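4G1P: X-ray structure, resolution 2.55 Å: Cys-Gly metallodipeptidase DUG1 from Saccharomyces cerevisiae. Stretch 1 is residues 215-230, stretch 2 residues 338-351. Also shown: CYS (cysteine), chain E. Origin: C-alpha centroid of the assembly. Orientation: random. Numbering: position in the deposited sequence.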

# COMPACT_ATOMS: atom_id res chain seq x y z
N LEU A 215 -21.02 22.71 -5.51
CA LEU A 215 -19.98 21.71 -5.30
C LEU A 215 -19.30 21.88 -3.96
O LEU A 215 -19.06 23.00 -3.51
CB LEU A 215 -18.90 21.84 -6.37
CG LEU A 215 -19.26 21.50 -7.80
CD1 LEU A 215 -18.36 22.26 -8.72
CD2 LEU A 215 -19.11 20.02 -8.02
N ARG A 216 -18.96 20.77 -3.31
CA ARG A 216 -18.10 20.84 -2.15
C ARG A 216 -16.68 21.02 -2.61
O ARG A 216 -16.31 20.55 -3.68
CB ARG A 216 -18.14 19.54 -1.38
CG ARG A 216 -19.35 19.27 -0.57
CD ARG A 216 -19.40 17.79 -0.44
NE ARG A 216 -19.67 17.31 0.89
CZ ARG A 216 -19.69 16.02 1.20
NH1 ARG A 216 -19.41 15.12 0.28
NH2 ARG A 216 -19.98 15.64 2.44
N GLY A 217 -15.87 21.68 -1.80
CA GLY A 217 -14.45 21.74 -2.07
C GLY A 217 -13.75 20.51 -1.51
O GLY A 217 -14.39 19.58 -0.99
N CYS A 218 -12.44 20.49 -1.61
CA CYS A 218 -11.67 19.35 -1.14
C CYS A 218 -10.27 19.76 -0.69
O CYS A 218 -9.51 20.39 -1.43
CB CYS A 218 -11.61 18.25 -2.22
SG CYS A 218 -10.87 16.70 -1.63
N ASN A 219 -9.94 19.42 0.55
CA ASN A 219 -8.59 19.63 1.06
C ASN A 219 -7.95 18.28 1.33
O ASN A 219 -8.46 17.49 2.13
CB ASN A 219 -8.61 20.51 2.32
CG ASN A 219 -8.78 21.99 2.00
OD1 ASN A 219 -9.33 22.35 0.97
ND2 ASN A 219 -8.28 22.84 2.89
N TYR A 220 -6.86 18.00 0.64
CA TYR A 220 -6.25 16.68 0.76
C TYR A 220 -4.97 16.77 1.57
O TYR A 220 -4.05 17.53 1.23
CB TYR A 220 -5.99 16.08 -0.61
CG TYR A 220 -5.92 14.58 -0.62
CD1 TYR A 220 -4.81 13.91 -0.11
CD2 TYR A 220 -6.95 13.82 -1.13
CE1 TYR A 220 -4.74 12.53 -0.12
CE2 TYR A 220 -6.89 12.44 -1.14
CZ TYR A 220 -5.78 11.80 -0.63
OH TYR A 220 -5.70 10.43 -0.64
N TYR A 221 -4.91 16.00 2.66
CA TYR A 221 -3.79 16.06 3.59
C TYR A 221 -3.02 14.75 3.69
O TYR A 221 -3.56 13.65 3.43
CB TYR A 221 -4.27 16.47 4.99
CG TYR A 221 -4.94 17.82 5.03
CD1 TYR A 221 -4.19 18.98 5.05
CD2 TYR A 221 -6.32 17.93 5.04
CE1 TYR A 221 -4.80 20.22 5.07
CE2 TYR A 221 -6.94 19.16 5.06
CZ TYR A 221 -6.18 20.30 5.08
OH TYR A 221 -6.79 21.54 5.10
N GLN A 222 -1.75 14.87 4.05
CA GLN A 222 -0.96 13.71 4.44
C GLN A 222 -0.28 14.00 5.77
O GLN A 222 0.37 15.04 5.94
CB GLN A 222 0.06 13.31 3.36
CG GLN A 222 1.12 14.35 3.06
CD GLN A 222 2.08 13.90 1.98
OE1 GLN A 222 1.93 12.83 1.40
NE2 GLN A 222 3.10 14.71 1.72
N THR A 223 -0.45 13.08 6.72
CA THR A 223 0.26 13.18 7.99
C THR A 223 1.51 12.31 7.92
O THR A 223 1.41 11.10 7.69
CB THR A 223 -0.62 12.76 9.18
OG1 THR A 223 -1.60 13.78 9.42
CG2 THR A 223 0.21 12.60 10.44
N ILE A 224 2.68 12.92 8.10
CA ILE A 224 3.95 12.21 7.96
C ILE A 224 4.62 11.94 9.31
O ILE A 224 4.90 12.85 10.07
CB ILE A 224 4.93 12.99 7.08
CG1 ILE A 224 4.19 13.60 5.89
CG2 ILE A 224 6.04 12.07 6.62
CD1 ILE A 224 5.07 14.47 4.99
N ILE A 225 4.85 10.66 9.60
CA ILE A 225 5.52 10.26 10.83
C ILE A 225 6.76 9.43 10.50
O ILE A 225 6.68 8.42 9.79
CB ILE A 225 4.60 9.45 11.74
CG1 ILE A 225 3.41 10.30 12.16
CG2 ILE A 225 5.35 9.01 12.98
CD1 ILE A 225 2.40 9.55 13.00
N GLU A 226 7.90 9.88 11.02
CA GLU A 226 9.20 9.27 10.75
C GLU A 226 9.91 8.92 12.05
O GLU A 226 9.80 9.65 13.04
CB GLU A 226 10.06 10.23 9.93
CG GLU A 226 11.47 9.73 9.70
CD GLU A 226 12.24 10.56 8.69
OE1 GLU A 226 12.10 11.80 8.74
OE2 GLU A 226 12.97 9.97 7.85
N GLY A 227 10.63 7.80 12.05
CA GLY A 227 11.37 7.32 13.22
C GLY A 227 12.79 6.89 12.90
O GLY A 227 13.69 7.73 12.84
N PRO A 228 13.01 5.59 12.70
CA PRO A 228 14.32 5.05 12.30
C PRO A 228 14.68 5.52 10.91
O PRO A 228 13.82 6.06 10.19
CB PRO A 228 14.07 3.55 12.26
CG PRO A 228 12.63 3.43 11.91
CD PRO A 228 11.97 4.54 12.67
N SER A 229 15.93 5.31 10.51
CA SER A 229 16.38 5.80 9.22
C SER A 229 16.05 4.83 8.10
O SER A 229 16.11 5.17 6.93
CB SER A 229 17.88 6.12 9.24
OG SER A 229 18.64 5.00 9.62
N ALA A 230 15.69 3.61 8.47
CA ALA A 230 15.24 2.62 7.50
C ALA A 230 14.32 1.61 8.18
O ALA A 230 14.24 1.57 9.41
CB ALA A 230 16.42 1.94 6.86
N CYS E . -11.52 14.05 -8.00
CA CYS E . -11.13 14.48 -6.67
C CYS E . -12.38 14.57 -5.80
O CYS E . -13.35 15.25 -6.14
CB CYS E . -10.37 15.81 -6.73
SG CYS E . -9.80 16.40 -5.17
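Stretch 2 338-351: PAKVFGKFSIRTVP

Stretch 2 lies beside stretch 1 as an antiparallel β-strand, held by a long backbone ladder and by side chains that pair on both faces of the sheet. Stretch 2 is extended from Lys340 to about Thr349, and stretch 1 is extended from about Gly217 to Glu226. Their N-to-C directions make an angle of 160°, and the strand axes approach to 4.3 Å. Together the two stretches bury 1326 Å².

The register runs in reverse order. Asn219 faces Ile347, Tyr221 faces Phe345, Thr223 faces Gly343 and Ile225 faces Val341. Each of these is a hydrogen-bonded pair with two bonds. Asn219 N to Ile347 O and Ile347 N to Asn219 O are both 2.9 Å. Tyr221 N reaches Phe345 O at 2.8 Å, and Phe345 N returns to Tyr221 O at 3.1 Å. Thr223 N to Gly343 O is 2.9 Å, and Gly343 N to Thr223 O is 2.8 Å. Ile225 N to Val341 O is 3.1 Å, and Val341 N to Ile225 O is 3.0 Å. Past the strand, Gly227 N still donates to Ala339 O at 3.0 Å.

The pairs between them are non-hydrogen-bonded, and their CA atoms come closer together: 4.2 Å for Tyr220 CA to Ser346 CA, against 5.4 Å for Tyr221 CA to Phe345 CA. Here CA-H groups point at carbonyls of the other strand. Gln222 CA lies 3.1 Å from Gly343 O, and Ile224 CA lies 3.4 Å from Val341 O.

One face carries Asn219, Tyr221, Thr223 and Ile225 of stretch 1 with Phe345, Ile347 and Val341 of stretch 2. Phe345 has chi1 p, and the end of its side chain comes nearer to stretch 1. Tyr221 CB sits over the face of the Phe345 ring, 3.5 Å from Phe345 CZ. The Tyr221 and Phe345 rings are near parallel, at 29°, but slid apart, with centroids 5.6 Å from each other. Thr223 OG1 lies at the edge of the Phe345 ring, 3.5 Å from Phe345 CE1. Gly343 has no side chain on this face.

The other face carries Cys218, Tyr220, Gln222, Ile224 and Glu226 with Arg348, Ser346, Lys344, Phe342 and Lys340. Ile224 CG2 lies over one face of the Phe342 ring, and Ile224 CG1 is 3.7 Å from Phe342 CD2. Tyr220 CD2 is 3.6 Å from Ser346 CB, and Tyr220 OH is 3.6 Å from Lys344 CB. Glu226 OE1 and Lys340 NZ are 4.3 Å apart, so the opposite charges are near without forming a salt bridge.

The bound cysteine sits beside this face. Arg348 NH1 donates a hydrogen bond to O of CYS at 2.9 Å, and Cys218 SG lies 3.7 Å from SG of CYS. Cys218 SG also lies over one face of the Arg348 guanidinium.

At the far end Ala339 points toward stretch 1. Ala339 CB is 3.8 Å from Pro228 CG and 3.4 Å from Ala230 C.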

# COMPACT_ATOMS: atom_id res chain seq x y z
N PRO A 338 7.82 -0.12 9.60
CA PRO A 338 8.07 0.93 8.60
C PRO A 338 8.75 2.15 9.21
O PRO A 338 8.43 2.51 10.34
CB PRO A 338 6.67 1.28 8.10
CG PRO A 338 5.86 -0.00 8.35
CD PRO A 338 6.41 -0.55 9.64
N ALA A 339 9.68 2.75 8.47
CA ALA A 339 10.49 3.86 8.97
C ALA A 339 9.80 5.20 8.85
O ALA A 339 9.88 6.04 9.76
CB ALA A 339 11.82 3.91 8.26
N LYS A 340 9.11 5.40 7.73
CA LYS A 340 8.47 6.67 7.43
C LYS A 340 7.16 6.46 6.67
O LYS A 340 7.15 6.02 5.52
CB LYS A 340 9.43 7.55 6.64
CG LYS A 340 8.93 8.95 6.31
CD LYS A 340 10.04 9.73 5.60
CE LYS A 340 9.59 11.11 5.20
NZ LYS A 340 10.71 11.97 4.72
N VAL A 341 6.05 6.78 7.34
CA VAL A 341 4.71 6.55 6.82
C VAL A 341 3.91 7.85 6.56
O VAL A 341 4.10 8.86 7.23
CB VAL A 341 3.91 5.68 7.78
CG1 VAL A 341 4.41 4.26 7.73
CG2 VAL A 341 4.01 6.21 9.18
N PHE A 342 3.02 7.80 5.59
CA PHE A 342 2.21 8.96 5.23
C PHE A 342 0.76 8.55 5.29
O PHE A 342 0.32 7.70 4.51
CB PHE A 342 2.51 9.45 3.80
CG PHE A 342 3.97 9.68 3.52
CD1 PHE A 342 4.86 8.61 3.38
CD2 PHE A 342 4.44 10.97 3.31
CE1 PHE A 342 6.20 8.83 3.09
CE2 PHE A 342 5.79 11.19 3.02
CZ PHE A 342 6.67 10.11 2.91
N GLY A 343 0.01 9.12 6.23
CA GLY A 343 -1.42 8.86 6.32
C GLY A 343 -2.20 9.80 5.41
O GLY A 343 -2.01 11.02 5.46
N LYS A 344 -3.06 9.23 4.57
CA LYS A 344 -3.81 10.01 3.60
C LYS A 344 -5.26 10.25 4.04
O LYS A 344 -5.99 9.31 4.36
CB LYS A 344 -3.77 9.32 2.23
CG LYS A 344 -2.36 8.98 1.74
CD LYS A 344 -1.56 10.24 1.48
CE LYS A 344 -0.14 9.94 1.05
NZ LYS A 344 -0.10 9.13 -0.17
N PHE A 345 -5.67 11.51 4.07
CA PHE A 345 -7.06 11.85 4.40
C PHE A 345 -7.48 13.21 3.80
O PHE A 345 -6.68 14.15 3.68
CB PHE A 345 -7.29 11.84 5.92
CG PHE A 345 -6.57 12.94 6.65
CD1 PHE A 345 -5.23 12.82 6.96
CD2 PHE A 345 -7.24 14.09 7.02
CE1 PHE A 345 -4.57 13.83 7.63
CE2 PHE A 345 -6.58 15.10 7.69
CZ PHE A 345 -5.24 14.97 8.00
N SER A 346 -8.74 13.31 3.42
CA SER A 346 -9.23 14.57 2.87
C SER A 346 -10.52 15.05 3.53
O SER A 346 -11.29 14.27 4.11
CB SER A 346 -9.41 14.46 1.36
OG SER A 346 -10.24 13.37 1.05
N ILE A 347 -10.74 16.36 3.45
CA ILE A 347 -11.96 16.96 3.96
C ILE A 347 -12.73 17.63 2.82
O ILE A 347 -12.17 18.41 2.04
CB ILE A 347 -11.66 17.98 5.06
CG1 ILE A 347 -10.90 17.31 6.22
CG2 ILE A 347 -12.96 18.60 5.55
CD1 ILE A 347 -10.44 18.26 7.33
N ARG A 348 -14.00 17.28 2.71
CA ARG A 348 -14.88 17.95 1.77
C ARG A 348 -15.39 19.24 2.39
O ARG A 348 -16.05 19.22 3.42
CB ARG A 348 -16.05 17.04 1.38
CG ARG A 348 -15.63 15.78 0.62
CD ARG A 348 -15.14 16.09 -0.79
NE ARG A 348 -14.52 14.92 -1.39
CZ ARG A 348 -14.11 14.84 -2.66
NH1 ARG A 348 -14.27 15.85 -3.51
NH2 ARG A 348 -13.54 13.71 -3.08
N THR A 349 -15.06 20.37 1.78
CA THR A 349 -15.43 21.65 2.37
C THR A 349 -16.77 22.18 1.86
O THR A 349 -17.19 21.91 0.74
CB THR A 349 -14.34 22.69 2.15
OG1 THR A 349 -14.27 23.00 0.76
CG2 THR A 349 -12.99 22.15 2.60
N VAL A 350 -17.44 22.93 2.72
CA VAL A 350 -18.72 23.54 2.41
C VAL A 350 -18.63 25.00 2.82
O VAL A 350 -17.67 25.39 3.49
CB VAL A 350 -19.84 22.89 3.20
CG1 VAL A 350 -19.95 21.40 2.84
CG2 VAL A 350 -19.59 23.07 4.69
N PRO A 351 -19.61 25.82 2.42
CA PRO A 351 -19.61 27.16 3.03
C PRO A 351 -19.95 27.06 4.53
O PRO A 351 -20.76 26.23 4.92
CB PRO A 351 -20.70 27.88 2.25
CG PRO A 351 -21.59 26.79 1.74
CD PRO A 351 -20.68 25.67 1.42